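Local coordinates for uncharacterized protein DUF1470 (Jannaschia sp. CCS1, PDB 3H0N), which is of unknown function but binds zinc through a treble-clef finger and may act as a transcription regulator, at residues A[5-10]-A[109-114]; A[39-44]-A[58-63]; A[139-144]-A[156-161]. All blocks are in the same frame, centred on the assembly; numbering follows the deposited sequence.

Interaction 1 of 3, residues A[5-10]-A[109-114]; sequences DSYERT and TWRLHH. With NI (nickel (II) ion), chain C; ACT (acetate ion), chain H; GOL (glycerol), chain F.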
loop_
_atom_site.group_PDB
_atom_site.type_symbol
_atom_site.label_atom_id
_atom_site.label_comp_id
_atom_site.label_asym_id
_atom_site.label_seq_id
_atom_site.Cartn_x
_atom_site.Cartn_y
_atom_site.Cartn_z
ATOM N N ASP A 5 -11.264 10.166 2.163
ATOM C CA ASP A 5 -10.778 11.030 3.250
ATOM C C ASP A 5 -9.883 10.313 4.270
ATOM O O ASP A 5 -9.396 10.949 5.219
ATOM C CB ASP A 5 -11.954 11.670 4.032
ATOM C CG ASP A 5 -12.529 12.890 3.343
ATOM O OD1 ASP A 5 -11.960 13.348 2.337
ATOM O OD2 ASP A 5 -13.576 13.393 3.796
ATOM N N SER A 6 -9.716 9.007 4.112
ATOM C CA SER A 6 -8.945 8.243 5.049
ATOM C C SER A 6 -7.470 8.542 4.883
ATOM O O SER A 6 -6.979 8.991 3.848
ATOM C CB SER A 6 -9.183 6.754 4.843
ATOM O OG SER A 6 -8.662 6.305 3.657
ATOM N N TYR A 7 -6.740 8.237 5.933
ATOM C CA TYR A 7 -5.298 8.334 5.882
ATOM C C TYR A 7 -4.764 7.550 4.696
ATOM O O TYR A 7 -3.844 7.967 4.015
ATOM C CB TYR A 7 -4.640 7.844 7.212
ATOM C CG TYR A 7 -3.135 7.816 7.134
ATOM C CD1 TYR A 7 -2.365 8.958 7.385
ATOM C CD2 TYR A 7 -2.493 6.675 6.726
ATOM C CE1 TYR A 7 -0.967 8.911 7.251
ATOM C CE2 TYR A 7 -1.128 6.632 6.555
ATOM C CZ TYR A 7 -0.365 7.749 6.818
ATOM O OH TYR A 7 0.995 7.746 6.631
ATOM N N GLU A 8 -5.297 6.363 4.497
ATOM C CA GLU A 8 -4.813 5.439 3.486
ATOM C C GLU A 8 -4.937 5.955 2.058
ATOM O O GLU A 8 -4.186 5.518 1.182
ATOM C CB GLU A 8 -5.566 4.087 3.604
ATOM C CG GLU A 8 -5.161 3.295 4.821
ATOM C CD GLU A 8 -5.782 3.775 6.144
ATOM O OE1 GLU A 8 -6.759 4.576 6.171
ATOM O OE2 GLU A 8 -5.300 3.288 7.199
ATOM N N ARG A 9 -5.858 6.884 1.826
ATOM C CA ARG A 9 -6.041 7.485 0.500
ATOM C C ARG A 9 -5.521 8.919 0.441
ATOM O O ARG A 9 -5.889 9.676 -0.473
ATOM C CB ARG A 9 -7.480 7.470 0.065
ATOM C CG ARG A 9 -8.128 6.164 0.148
ATOM C CD ARG A 9 -7.486 5.151 -0.707
ATOM N NE ARG A 9 -8.130 3.875 -0.377
ATOM C CZ ARG A 9 -7.878 2.700 -0.953
ATOM N NH1 ARG A 9 -7.002 2.596 -1.949
ATOM N NH2 ARG A 9 -8.548 1.625 -0.534
ATOM N N THR A 10 -4.641 9.306 1.349
ATOM C CA THR A 10 -4.048 10.644 1.338
ATOM C C THR A 10 -3.419 11.018 -0.006
ATOM O O THR A 10 -3.640 12.131 -0.525
ATOM C CB THR A 10 -3.009 10.771 2.467
ATOM O OG1 THR A 10 -3.672 10.629 3.739
ATOM C CG2 THR A 10 -2.327 12.135 2.410
ATOM N N THR A 109 -1.758 6.285 17.344
ATOM C CA THR A 109 -2.112 5.478 16.163
ATOM C C THR A 109 -0.867 5.251 15.276
ATOM O O THR A 109 -0.214 6.220 14.842
ATOM C CB THR A 109 -3.191 6.157 15.307
ATOM O OG1 THR A 109 -4.306 6.500 16.149
ATOM C CG2 THR A 109 -3.674 5.250 14.165
ATOM N N TRP A 110 -0.546 3.986 15.010
ATOM C CA TRP A 110 0.537 3.652 14.105
ATOM C C TRP A 110 0.087 3.836 12.657
ATOM O O TRP A 110 -1.026 3.447 12.275
ATOM C CB TRP A 110 0.958 2.192 14.288
ATOM C CG TRP A 110 1.685 1.977 15.517
ATOM C CD1 TRP A 110 1.170 1.566 16.735
ATOM C CD2 TRP A 110 3.081 2.200 15.736
ATOM N NE1 TRP A 110 2.165 1.501 17.658
ATOM C CE2 TRP A 110 3.352 1.880 17.089
ATOM C CE3 TRP A 110 4.136 2.639 14.925
ATOM C CZ2 TRP A 110 4.623 1.997 17.629
ATOM C CZ3 TRP A 110 5.402 2.740 15.466
ATOM C CH2 TRP A 110 5.634 2.424 16.806
ATOM N N ARG A 111 0.953 4.441 11.855
ATOM C CA ARG A 111 0.710 4.723 10.440
ATOM C C ARG A 111 1.889 4.284 9.621
ATOM O O ARG A 111 3.034 4.442 10.054
ATOM C CB ARG A 111 0.495 6.202 10.179
ATOM C CG ARG A 111 -0.514 6.916 11.045
ATOM C CD ARG A 111 -1.856 6.608 10.564
ATOM N NE ARG A 111 -2.867 7.389 11.286
ATOM C CZ ARG A 111 -4.166 7.143 11.170
ATOM N NH1 ARG A 111 -4.597 6.179 10.372
ATOM N NH2 ARG A 111 -5.033 7.864 11.881
ATOM N N LEU A 112 1.624 3.793 8.415
ATOM C CA LEU A 112 2.682 3.561 7.421
ATOM C C LEU A 112 2.789 4.796 6.553
ATOM O O LEU A 112 1.836 5.139 5.830
ATOM C CB LEU A 112 2.392 2.347 6.546
ATOM C CG LEU A 112 3.504 1.955 5.561
ATOM C CD1 LEU A 112 4.881 1.685 6.241
ATOM C CD2 LEU A 112 3.090 0.780 4.698
ATOM N N HIS A 113 3.912 5.500 6.632
ATOM C CA HIS A 113 4.193 6.668 5.801
ATOM C C HIS A 113 4.902 6.211 4.566
ATOM O O HIS A 113 5.781 5.378 4.626
ATOM C CB HIS A 113 5.066 7.640 6.577
ATOM C CG HIS A 113 4.370 8.198 7.773
ATOM N ND1 HIS A 113 3.627 9.366 7.722
ATOM C CD2 HIS A 113 4.243 7.723 9.038
ATOM C CE1 HIS A 113 3.090 9.584 8.916
ATOM N NE2 HIS A 113 3.444 8.602 9.733
ATOM N N HIS A 114 4.539 6.758 3.410
ATOM C CA HIS A 114 5.122 6.370 2.123
ATOM C C HIS A 114 6.269 7.277 1.733
ATOM O O HIS A 114 6.393 7.724 0.592
ATOM C CB HIS A 114 4.004 6.286 1.091
ATOM C CG HIS A 114 3.119 5.144 1.370
ATOM N ND1 HIS A 114 1.990 5.251 2.143
ATOM C CD2 HIS A 114 3.275 3.836 1.096
ATOM C CE1 HIS A 114 1.455 4.045 2.287
ATOM N NE2 HIS A 114 2.219 3.164 1.658
HETATM NI NI NI C . 3.286 10.587 5.559
HETATM C C ACT H . 1.325 8.539 3.491
HETATM O O ACT H . 0.896 7.389 3.208
HETATM O OXT ACT H . 2.562 8.788 3.623
HETATM C CH3 ACT H . 0.327 9.619 3.707
HETATM C C1 GOL F . -6.893 2.894 9.909
HETATM O O1 GOL F . -6.817 1.959 8.831
HETATM C C2 GOL F . -7.778 4.124 9.639
HETATM O O2 GOL F . -7.050 5.185 9.041
HETATM C C3 GOL F . -8.385 4.660 10.943
HETATM O O3 GOL F . -7.511 5.524 11.664
HETATM O O HOH W 1 -3.340 4.081 8.762
#
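In the ABATE domain, the 3-10 turn that leads into helix 10-22 docks against strand 110-113, one half of a two-stranded antiparallel hairpin. Ser6 closes the turn, its carbonyl O accepting from Arg9 N. Tyr7 carries the contact. With CG anti to the backbone N (chi1 175°), its side chain runs past that of Arg111 in the opposite direction, and Arg111 CD lies 3.8 Å from the ring centroid, directly over the face. At the tip, Tyr7 OH donates to Leu112 O at 2.9 Å from above the carbonyl plane, while the ring edge meets the His113 face in a T-shaped pair (planes at 79°). An alanine here would probably loosen the turn from the strand, losing both the hydroxyl bond and the surface that Arg111 lies on. Through ND1, His113 also binds nickel together with His115. Glu8 reaches Arg111 indirectly: a water bridges Glu8 OE2 and Arg111 NH1, charged atoms 4.3 Å apart, and a glycerol, probably from the crystallisation liquor, links the same side chains; Arg111 NE has its own salt bridge, to Asp105. Thr10 starts the helix and secures the turn, since Tyr7 O accepts from both Thr10 N (3.1 Å) and Thr10 OG1 (2.7 Å).

Interaction 2 of 3, residues A[39-44]-A[58-63]; sequences EDLHDL and DHVEGF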
loop_
_atom_site.group_PDB
_atom_site.type_symbol
_atom_site.label_atom_id
_atom_site.label_comp_id
_atom_site.label_asym_id
_atom_site.label_seq_id
_atom_site.Cartn_x
_atom_site.Cartn_y
_atom_site.Cartn_z
ATOM N N GLU A 39 -1.761 29.967 0.937
ATOM C CA GLU A 39 -3.022 29.625 1.619
ATOM C C GLU A 39 -3.679 28.336 1.081
ATOM O O GLU A 39 -4.278 27.560 1.842
ATOM C CB GLU A 39 -4.021 30.788 1.504
ATOM C CG GLU A 39 -3.654 32.016 2.330
ATOM C CD GLU A 39 -2.667 32.974 1.654
ATOM O OE1 GLU A 39 -2.216 32.741 0.515
ATOM O OE2 GLU A 39 -2.332 33.996 2.298
ATOM N N ASP A 40 -3.549 28.099 -0.228
ATOM C CA ASP A 40 -4.059 26.900 -0.861
ATOM C C ASP A 40 -3.323 25.688 -0.317
ATOM O O ASP A 40 -3.922 24.631 -0.090
ATOM C CB ASP A 40 -3.858 26.907 -2.382
ATOM C CG ASP A 40 -4.627 28.010 -3.097
ATOM O OD1 ASP A 40 -5.783 28.275 -2.725
ATOM O OD2 ASP A 40 -4.076 28.593 -4.036
ATOM N N LEU A 41 -2.022 25.846 -0.081
ATOM C CA LEU A 41 -1.240 24.743 0.469
ATOM C C LEU A 41 -1.562 24.457 1.937
ATOM O O LEU A 41 -1.617 23.279 2.353
ATOM C CB LEU A 41 0.247 25.003 0.270
ATOM C CG LEU A 41 0.668 25.234 -1.196
ATOM C CD1 LEU A 41 2.194 25.464 -1.225
ATOM C CD2 LEU A 41 0.244 24.059 -2.072
ATOM N N HIS A 42 -1.813 25.497 2.737
ATOM C CA HIS A 42 -2.233 25.256 4.110
ATOM C C HIS A 42 -3.518 24.412 4.188
ATOM O O HIS A 42 -3.637 23.508 5.022
ATOM C CB HIS A 42 -2.405 26.571 4.863
ATOM C CG HIS A 42 -1.109 27.144 5.355
ATOM N ND1 HIS A 42 -0.660 26.941 6.640
ATOM C CD2 HIS A 42 -0.162 27.888 4.739
ATOM C CE1 HIS A 42 0.502 27.553 6.799
ATOM N NE2 HIS A 42 0.836 28.122 5.653
ATOM N N ASP A 43 -4.446 24.665 3.289
ATOM C CA ASP A 43 -5.687 23.918 3.313
ATOM C C ASP A 43 -5.518 22.548 2.657
ATOM O O ASP A 43 -6.084 21.568 3.146
ATOM C CB ASP A 43 -6.781 24.708 2.627
ATOM C CG ASP A 43 -8.069 23.943 2.545
ATOM O OD1 ASP A 43 -8.630 23.622 3.605
ATOM O OD2 ASP A 43 -8.495 23.649 1.426
ATOM N N LEU A 44 -4.730 22.480 1.576
ATOM C CA LEU A 44 -4.426 21.214 0.928
ATOM C C LEU A 44 -3.823 20.159 1.859
ATOM O O LEU A 44 -4.191 18.974 1.822
ATOM C CB LEU A 44 -3.485 21.445 -0.253
ATOM C CG LEU A 44 -3.071 20.213 -1.059
ATOM C CD1 LEU A 44 -4.276 19.685 -1.912
ATOM C CD2 LEU A 44 -1.886 20.514 -1.957
ATOM N N ASP A 58 8.317 29.532 -0.661
ATOM C CA ASP A 58 9.244 28.785 -1.534
ATOM C C ASP A 58 8.687 27.440 -2.016
ATOM O O ASP A 58 9.139 26.902 -3.026
ATOM C CB ASP A 58 10.586 28.567 -0.854
ATOM C CG ASP A 58 10.464 27.894 0.522
ATOM O OD1 ASP A 58 9.762 28.444 1.405
ATOM O OD2 ASP A 58 11.141 26.868 0.710
ATOM N N HIS A 59 7.663 26.920 -1.345
ATOM C CA HIS A 59 7.066 25.661 -1.742
ATOM C C HIS A 59 6.052 25.794 -2.846
ATOM O O HIS A 59 5.675 24.786 -3.483
ATOM C CB HIS A 59 6.402 24.990 -0.536
ATOM C CG HIS A 59 7.395 24.636 0.511
ATOM N ND1 HIS A 59 7.299 25.061 1.823
ATOM C CD2 HIS A 59 8.556 23.965 0.408
ATOM C CE1 HIS A 59 8.363 24.627 2.484
ATOM N NE2 HIS A 59 9.147 23.964 1.647
ATOM N N VAL A 60 5.573 27.006 -3.116
ATOM C CA VAL A 60 4.519 27.179 -4.110
ATOM C C VAL A 60 4.990 26.671 -5.488
ATOM O O VAL A 60 4.282 25.869 -6.113
ATOM C CB VAL A 60 4.094 28.646 -4.194
ATOM C CG1 VAL A 60 3.229 28.898 -5.458
ATOM C CG2 VAL A 60 3.355 29.046 -2.899
ATOM N N GLU A 61 6.195 27.064 -5.934
ATOM C CA GLU A 61 6.695 26.646 -7.264
ATOM C C GLU A 61 6.787 25.133 -7.355
ATOM O O GLU A 61 6.396 24.533 -8.379
ATOM C CB GLU A 61 8.038 27.286 -7.589
ATOM C CG GLU A 61 8.569 26.900 -8.971
ATOM C CD GLU A 61 9.877 27.626 -9.324
ATOM O OE1 GLU A 61 9.817 28.840 -9.589
ATOM O OE2 GLU A 61 10.954 26.976 -9.324
ATOM N N GLY A 62 7.230 24.483 -6.284
ATOM C CA GLY A 62 7.336 23.046 -6.285
ATOM C C GLY A 62 5.985 22.358 -6.399
ATOM O O GLY A 62 5.835 21.343 -7.103
ATOM N N PHE A 63 4.977 22.873 -5.681
ATOM C CA PHE A 63 3.645 22.307 -5.785
ATOM C C PHE A 63 2.982 22.577 -7.149
ATOM O O PHE A 63 2.243 21.726 -7.625
ATOM C CB PHE A 63 2.776 22.749 -4.601
ATOM C CG PHE A 63 2.983 21.924 -3.391
ATOM C CD1 PHE A 63 2.316 20.724 -3.237
ATOM C CD2 PHE A 63 3.870 22.304 -2.422
ATOM C CE1 PHE A 63 2.527 19.934 -2.091
ATOM C CE2 PHE A 63 4.066 21.520 -1.293
ATOM C CZ PHE A 63 3.381 20.337 -1.161
#
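Apolar packing alone joins residues 39-44 to residues 58-63, two short helical segments whose axes approach to 10.5 Å and cross at 72°. Leu41 is the central side chain. With CG anti to its carbonyl carbon (chi1 -57°) and beside the backbone N, it brings both methyls against Phe63, and one of them also reaches Val60 and His59. Leu41 CD1 lies against the backbone and side chain of Val60, 4.1 Å from Val60 CG2, and also comes within 3.8 Å of Phe63 CD2. It touches His59 as well, near CB and the carbonyl carbon, while the imidazole leads elsewhere and His59 ND1 is hydrogen-bonded to Gly56.

The CH-pi contact belongs to the other methyl alone. Leu41 CD2 sits over one face of the Phe63 ring, displaced toward its attached end: it is 4.2 Å from the ring centroid but 3.7 Å from Phe63 CG. Leu44, one turn further along, adds a looser touch, Leu44 CD2 being 4.4 Å from Phe63 CD1.

Leu41, Leu44 and Phe63 are all buried. Leu18 of helix 10-22 meets both Leu44 and Phe63, and Leu121 and Val122 of helix 121-138 also pack on Phe63. The pair is thus a steep helix-helix crossing that contributes to the hydrophobic core of a largely helical domain.

Interaction 3 of 3, residues A[139-144]-A[156-161]; sequences HQNVRR and VYFDTS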
loop_
_atom_site.group_PDB
_atom_site.type_symbol
_atom_site.label_atom_id
_atom_site.label_comp_id
_atom_site.label_asym_id
_atom_site.label_seq_id
_atom_site.Cartn_x
_atom_site.Cartn_y
_atom_site.Cartn_z
ATOM N N HIS A 139 -4.377 -1.493 -8.247
ATOM C CA HIS A 139 -5.674 -2.015 -7.794
ATOM C C HIS A 139 -6.729 -2.073 -8.882
ATOM O O HIS A 139 -7.905 -2.339 -8.610
ATOM C CB HIS A 139 -6.195 -1.224 -6.572
ATOM C CG HIS A 139 -5.385 -1.452 -5.320
ATOM N ND1 HIS A 139 -5.592 -0.754 -4.149
ATOM C CD2 HIS A 139 -4.351 -2.294 -5.083
ATOM C CE1 HIS A 139 -4.740 -1.194 -3.231
ATOM N NE2 HIS A 139 -3.967 -2.114 -3.773
ATOM N N GLN A 140 -6.322 -1.840 -10.134
ATOM C CA GLN A 140 -7.166 -2.023 -11.303
ATOM C C GLN A 140 -8.313 -1.009 -11.332
ATOM O O GLN A 140 -9.416 -1.302 -11.819
ATOM C CB GLN A 140 -7.704 -3.457 -11.378
ATOM C CG GLN A 140 -6.627 -4.555 -11.156
ATOM C CD GLN A 140 -5.544 -4.472 -12.177
ATOM O OE1 GLN A 140 -5.785 -4.629 -13.375
ATOM N NE2 GLN A 140 -4.306 -4.180 -11.721
ATOM N N ASN A 141 -8.025 0.200 -10.847
ATOM C CA ASN A 141 -9.023 1.281 -10.745
ATOM C C ASN A 141 -8.819 2.400 -11.764
ATOM O O ASN A 141 -9.367 3.491 -11.595
ATOM C CB ASN A 141 -9.032 1.852 -9.339
ATOM C CG ASN A 141 -9.578 0.908 -8.326
ATOM O OD1 ASN A 141 -10.398 0.026 -8.639
ATOM N ND2 ASN A 141 -9.117 1.067 -7.090
ATOM N N VAL A 142 -8.078 2.148 -12.846
ATOM C CA VAL A 142 -7.776 3.214 -13.811
ATOM C C VAL A 142 -9.053 3.839 -14.374
ATOM O O VAL A 142 -9.110 5.062 -14.556
ATOM C CB VAL A 142 -6.896 2.672 -14.946
ATOM C CG1 VAL A 142 -6.719 3.684 -16.057
ATOM C CG2 VAL A 142 -5.524 2.249 -14.386
ATOM N N ARG A 143 -10.071 3.030 -14.649
ATOM C CA ARG A 143 -11.296 3.536 -15.287
ATOM C C ARG A 143 -12.086 4.484 -14.381
ATOM O O ARG A 143 -12.955 5.178 -14.868
ATOM C CB ARG A 143 -12.207 2.423 -15.791
ATOM C CG ARG A 143 -11.584 1.666 -16.966
ATOM C CD ARG A 143 -12.546 0.632 -17.465
ATOM N NE ARG A 143 -11.961 -0.236 -18.508
ATOM C CZ ARG A 143 -12.044 0.004 -19.811
ATOM N NH1 ARG A 143 -12.651 1.082 -20.264
ATOM N NH2 ARG A 143 -11.503 -0.850 -20.676
ATOM N N ARG A 144 -11.718 4.574 -13.102
ATOM C CA ARG A 144 -12.386 5.490 -12.184
ATOM C C ARG A 144 -11.800 6.922 -12.174
ATOM O O ARG A 144 -12.387 7.813 -11.547
ATOM C CB ARG A 144 -12.400 4.908 -10.756
ATOM C CG ARG A 144 -13.348 3.767 -10.648
ATOM C CD ARG A 144 -13.185 2.931 -9.349
ATOM N NE ARG A 144 -14.252 1.912 -9.263
ATOM C CZ ARG A 144 -15.513 2.134 -8.893
ATOM N NH1 ARG A 144 -15.904 3.354 -8.513
ATOM N NH2 ARG A 144 -16.416 1.133 -8.930
ATOM N N VAL A 156 -10.714 17.204 -12.482
ATOM C CA VAL A 156 -10.550 15.748 -12.405
ATOM C C VAL A 156 -11.275 15.191 -11.181
ATOM O O VAL A 156 -11.546 15.884 -10.201
ATOM C CB VAL A 156 -9.060 15.320 -12.377
ATOM C CG1 VAL A 156 -8.333 15.815 -13.628
ATOM C CG2 VAL A 156 -8.347 15.732 -11.116
ATOM N N TYR A 157 -11.568 13.893 -11.258
ATOM C CA TYR A 157 -12.183 13.218 -10.127
ATOM C C TYR A 157 -11.833 11.752 -10.166
ATOM O O TYR A 157 -11.432 11.207 -11.192
ATOM C CB TYR A 157 -13.717 13.451 -10.098
ATOM C CG TYR A 157 -14.463 12.841 -11.237
ATOM C CD1 TYR A 157 -14.563 13.526 -12.461
ATOM C CD2 TYR A 157 -15.070 11.593 -11.155
ATOM C CE1 TYR A 157 -15.233 12.970 -13.520
ATOM C CE2 TYR A 157 -15.769 11.056 -12.207
ATOM C CZ TYR A 157 -15.805 11.726 -13.413
ATOM O OH TYR A 157 -16.482 11.187 -14.490
ATOM N N PHE A 158 -11.952 11.124 -8.998
ATOM C CA PHE A 158 -11.839 9.677 -8.877
ATOM C C PHE A 158 -13.199 9.185 -8.402
ATOM O O PHE A 158 -13.700 9.590 -7.360
ATOM C CB PHE A 158 -10.746 9.265 -7.893
ATOM C CG PHE A 158 -10.581 7.785 -7.772
ATOM C CD1 PHE A 158 -11.341 7.095 -6.861
ATOM C CD2 PHE A 158 -9.724 7.071 -8.577
ATOM C CE1 PHE A 158 -11.250 5.690 -6.758
ATOM C CE2 PHE A 158 -9.589 5.707 -8.459
ATOM C CZ PHE A 158 -10.374 5.020 -7.541
ATOM N N ASP A 159 -13.827 8.360 -9.218
ATOM C CA ASP A 159 -15.175 7.838 -8.970
ATOM C C ASP A 159 -15.152 6.809 -7.842
ATOM O O ASP A 159 -14.530 5.733 -7.961
ATOM C CB ASP A 159 -15.695 7.179 -10.255
ATOM C CG ASP A 159 -17.146 6.724 -10.170
ATOM O OD1 ASP A 159 -17.765 6.742 -9.081
ATOM O OD2 ASP A 159 -17.646 6.333 -11.265
ATOM N N THR A 160 -15.819 7.165 -6.741
ATOM C CA THR A 160 -15.865 6.313 -5.550
ATOM C C THR A 160 -17.191 5.550 -5.470
ATOM O O THR A 160 -17.418 4.853 -4.472
ATOM C CB THR A 160 -15.713 7.182 -4.272
ATOM O OG1 THR A 160 -16.725 8.174 -4.282
ATOM C CG2 THR A 160 -14.349 7.876 -4.212
ATOM N N SER A 161 -18.047 5.669 -6.488
ATOM C CA SER A 161 -19.370 4.999 -6.484
ATOM C C SER A 161 -19.240 3.488 -6.697
ATOM O O SER A 161 -18.325 3.024 -7.353
ATOM C CB SER A 161 -20.277 5.588 -7.556
ATOM O OG SER A 161 -19.861 5.265 -8.846
#
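A single guanidinium nitrogen, Arg144 NH1, grips two backbone carbonyls of the opposing segment at once. Arg144 NH1 donates to Asp159 O at 2.8 Å and to Ser161 O at 2.7 Å, and both acceptors lie near the guanidinium plane. They are met differently: NH1 approaches Ser161 O in the carbonyl plane, but stands well above the plane of the Asp159 carbonyl. Arg144 NH2 adds a weak bond to Ser161 O and an ordinary hydrogen bond to Arg162 O. The chain reaches this far because it is extended from CG to NE.

The carboxylate of Asp159 is a more distant partner. Asp159 OD1 makes only a long salt bridge to Arg144 NH1, 3.9 Å, with the two planar groups turned 62° apart. Asp159 OD1 is already engaged locally, accepting from Ser161 N in an Asx turn and from Ser161 OG on its syn lone pair (2.6 Å); OD2 accepts from Arg166 N.

Main chain and ring complete the join. Asp159 N donates to Arg144 O along a lone pair, at 2.8 Å and nearly straight (171°). Arg144 CB lies over one face of Phe158, 3.9 Å from the ring centroid, while Asn141 CB meets the ring at its edge, 3.9 Å from Phe158 CZ. Phe145 forms an edge-to-face pair with the same ring.

Strands 145-147 and 156-158 form the antiparallel pair that carries the Cys148/Cys153 zinc knuckle of the treble-clef finger; Cys169 and Cys173 complete the site. The contact ties the base of that pair to the turn leaving helix 121-138. With carbonyl oxygens taking its short bonds and Asp159 nearby, Arg144 is likely to remain charged, and its cation would probably help fix the path of residues 159-161.

From the N terminus, residues 5-10 enter interaction 1, which closes the longest loop by bringing residues 109-114 of the 101-104/110-113 hairpin back to the start of helix 10-22. Interaction 2 is nested inside that loop: it closes a short one through helix 49-54, joining helix 38-44 to the beginning of helix 58-78. Interaction 3 follows in series, after helix 121-138, and closes the short loop holding the zinc knuckle. Interactions 2 and 3 lie on opposite sides of the chain's centre, about 25 Å apart between centres. Interactions 1 and 3 touch through Arg9 and His139, and both also reach the second subunit, where residues 139-140 of one chain pack on Glu8 and Thr109 of the other.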